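PDB 3GGN: coenzyme Q-binding protein COQ10 START domain-containing protein from Deinococcus radiodurans R1, which is of unknown function but, as a member of the START-like polyketide cyclase and lipid transport family, probably binds a lipid-like or other hydrophobic ligand. Local coordinates for residues 20-24 with 69-75. Sequence-based numbering, arbitrary orientation.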
loop_
_atom_site.group_PDB
_atom_site.type_symbol
_atom_site.label_atom_id
_atom_site.label_comp_id
_atom_site.label_asym_id
_atom_site.label_seq_id
_atom_site.Cartn_x
_atom_site.Cartn_y
_atom_site.Cartn_z
ATOM N N TYR B 20 14.927 2.357 7.312
ATOM C CA TYR B 20 14.995 1.515 8.499
ATOM C C TYR B 20 13.865 1.908 9.444
ATOM O O TYR B 20 13.235 1.053 10.063
ATOM C CB TYR B 20 16.338 1.710 9.208
ATOM C CG TYR B 20 16.331 1.301 10.667
ATOM C CD1 TYR B 20 16.680 0.004 11.061
ATOM C CD2 TYR B 20 15.955 2.208 11.655
ATOM C CE1 TYR B 20 16.652 -0.373 12.410
ATOM C CE2 TYR B 20 15.923 1.843 12.990
ATOM C CZ TYR B 20 16.274 0.556 13.366
ATOM O OH TYR B 20 16.259 0.220 14.705
ATOM N N ALA B 21 13.614 3.212 9.534
ATOM C CA ALA B 21 12.576 3.757 10.412
ATOM C C ALA B 21 11.193 3.183 10.138
ATOM O O ALA B 21 10.430 2.911 11.070
ATOM C CB ALA B 21 12.543 5.273 10.290
ATOM N N VAL B 22 10.862 3.002 8.864
ATOM C CA VAL B 22 9.558 2.452 8.509
ATOM C C VAL B 22 9.486 1.002 8.972
ATOM O O VAL B 22 8.571 0.622 9.705
ATOM C CB VAL B 22 9.310 2.511 6.977
ATOM C CG1 VAL B 22 7.961 1.884 6.636
ATOM C CG2 VAL B 22 9.353 3.961 6.495
ATOM N N TRP B 23 10.467 0.199 8.562
ATOM C CA TRP B 23 10.503 -1.214 8.935
ATOM C C TRP B 23 10.538 -1.474 10.439
ATOM O O TRP B 23 9.958 -2.451 10.909
ATOM C CB TRP B 23 11.700 -1.909 8.281
ATOM C CG TRP B 23 11.518 -2.110 6.818
ATOM C CD1 TRP B 23 11.642 -1.171 5.841
ATOM C CD2 TRP B 23 11.094 -3.313 6.171
ATOM N NE1 TRP B 23 11.314 -1.710 4.620
ATOM C CE2 TRP B 23 10.974 -3.024 4.793
ATOM C CE3 TRP B 23 10.797 -4.607 6.623
ATOM C CZ2 TRP B 23 10.570 -3.985 3.856
ATOM C CZ3 TRP B 23 10.393 -5.563 5.693
ATOM C CH2 TRP B 23 10.285 -5.244 4.324
ATOM N N ARG B 24 11.212 -0.607 11.189
ATOM C CA ARG B 24 11.321 -0.775 12.638
ATOM C C ARG B 24 9.981 -0.619 13.358
ATOM O O ARG B 24 9.823 -1.084 14.492
ATOM C CB ARG B 24 12.349 0.215 13.220
ATOM C CG ARG B 24 12.647 0.001 14.708
ATOM C CD ARG B 24 13.270 -1.377 14.953
ATOM N NE ARG B 24 13.526 -1.679 16.367
ATOM C CZ ARG B 24 12.594 -1.983 17.266
ATOM N NH1 ARG B 24 11.311 -2.030 16.924
ATOM N NH2 ARG B 24 12.946 -2.278 18.515
ATOM N N ASP B 69 18.878 -5.550 16.051
ATOM C CA ASP B 69 18.277 -4.271 15.734
ATOM C C ASP B 69 19.372 -3.223 15.757
ATOM O O ASP B 69 19.675 -2.633 16.803
ATOM C CB ASP B 69 17.177 -3.921 16.736
ATOM C CG ASP B 69 16.566 -2.557 16.472
ATOM O OD1 ASP B 69 16.563 -2.121 15.298
ATOM O OD2 ASP B 69 16.087 -1.922 17.434
ATOM N N GLU B 70 19.987 -3.033 14.595
ATOM C CA GLU B 70 21.060 -2.069 14.419
ATOM C C GLU B 70 20.497 -0.900 13.634
ATOM O O GLU B 70 20.335 -0.976 12.418
ATOM C CB GLU B 70 22.222 -2.716 13.669
ATOM C CG GLU B 70 22.989 -3.716 14.517
ATOM C CD GLU B 70 23.798 -4.695 13.690
ATOM O OE1 GLU B 70 24.458 -4.260 12.719
ATOM O OE2 GLU B 70 23.778 -5.902 14.020
ATOM N N PRO B 71 20.190 0.204 14.332
ATOM C CA PRO B 71 19.630 1.398 13.697
ATOM C C PRO B 71 20.204 1.702 12.323
ATOM O O PRO B 71 21.418 1.810 12.151
ATOM C CB PRO B 71 19.923 2.494 14.711
ATOM C CG PRO B 71 19.778 1.767 16.013
ATOM C CD PRO B 71 20.516 0.466 15.745
ATOM N N GLY B 72 19.308 1.819 11.348
ATOM C CA GLY B 72 19.703 2.137 9.987
ATOM C C GLY B 72 20.533 1.103 9.260
ATOM O O GLY B 72 21.021 1.376 8.166
ATOM N N LYS B 73 20.691 -0.085 9.842
ATOM C CA LYS B 73 21.499 -1.134 9.212
ATOM C C LYS B 73 20.810 -2.476 9.036
ATOM O O LYS B 73 20.836 -3.065 7.952
ATOM C CB LYS B 73 22.781 -1.383 10.012
ATOM C CG LYS B 73 23.898 -0.373 9.828
ATOM C CD LYS B 73 25.142 -0.858 10.581
ATOM C CE LYS B 73 26.377 -0.017 10.286
ATOM N NZ LYS B 73 26.284 1.360 10.841
ATOM N N ARG B 74 20.214 -2.977 10.109
ATOM C CA ARG B 74 19.570 -4.276 10.038
ATOM C C ARG B 74 18.583 -4.554 11.150
ATOM O O ARG B 74 18.710 -4.048 12.262
ATOM C CB ARG B 74 20.629 -5.370 10.059
ATOM C CG ARG B 74 21.460 -5.359 11.317
ATOM C CD ARG B 74 21.752 -6.769 11.795
ATOM N NE ARG B 74 22.502 -7.540 10.812
ATOM C CZ ARG B 74 22.792 -8.827 10.953
ATOM N NH1 ARG B 74 22.394 -9.483 12.040
ATOM N NH2 ARG B 74 23.464 -9.462 10.005
ATOM N N ILE B 75 17.604 -5.391 10.828
ATOM C CA ILE B 75 16.586 -5.813 11.773
ATOM C C ILE B 75 16.384 -7.298 11.492
ATOM O O ILE B 75 16.195 -7.686 10.344
ATOM C CB ILE B 75 15.252 -5.087 11.540
ATOM C CG1 ILE B 75 15.466 -3.565 11.537
ATOM C CG2 ILE B 75 14.261 -5.497 12.627
ATOM C CD1 ILE B 75 14.197 -2.760 11.279
#
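Residues 20-24, which lie on helix 16-24, pack against the hairpin 69-75, in which antiparallel strands 59-70 and 74-79 are joined through Pro71, Gly72 and Lys73. The backbones come nearest at the turn, with 5.0 Å between the CA atoms of Tyr20 and Gly72, and stand farther apart at Arg24 and Ile75 (CA to CA 7.3 Å). A classic beta bulge sets two residues, Lys73 and Arg74, opposite the single Glu70; Glu70 O accepts bonds from Lys73 N (2.7 Å) and Arg74 N (3.1 Å). Gly72 has phi 66°, a value that favours glycine. Here backbone meets ring: Gly72 N lies over one face of the Tyr20 ring, 3.1 Å from Tyr20 CG.

Tyr20 lies buried over the turn. Pro71 CA makes a CH-pi contact with one face of its ring, 3.8 Å from the centroid, while Tyr20 CE1 touches Ile75 CG1 at 3.5 Å. Branched and apolar, Ile75 also reaches the helix: its CD1 lies 3.7 Å from the backbone atom Arg24 N and 4.0 Å from Trp23 CB in the side chain. The indole of Trp23 leads on into the core, edge-to-face with Phe93 and with Phe140 of the C-terminal helix.

Asp69 accepts hydrogen bonds from the side chains of Tyr20 and Arg24. Tyr20 OH donates a very short one to Asp69 OD1 (2.4 Å), and Arg24 NE a nearly straight one to Asp69 OD2 (2.8 Å), part of a salt bridge. With each oxygen engaged by a different residue, the carboxylate is held in place beside a greasy interface, tying the N-terminal helix of this START-like helix-grip domain to its sheet by charge as well as packing.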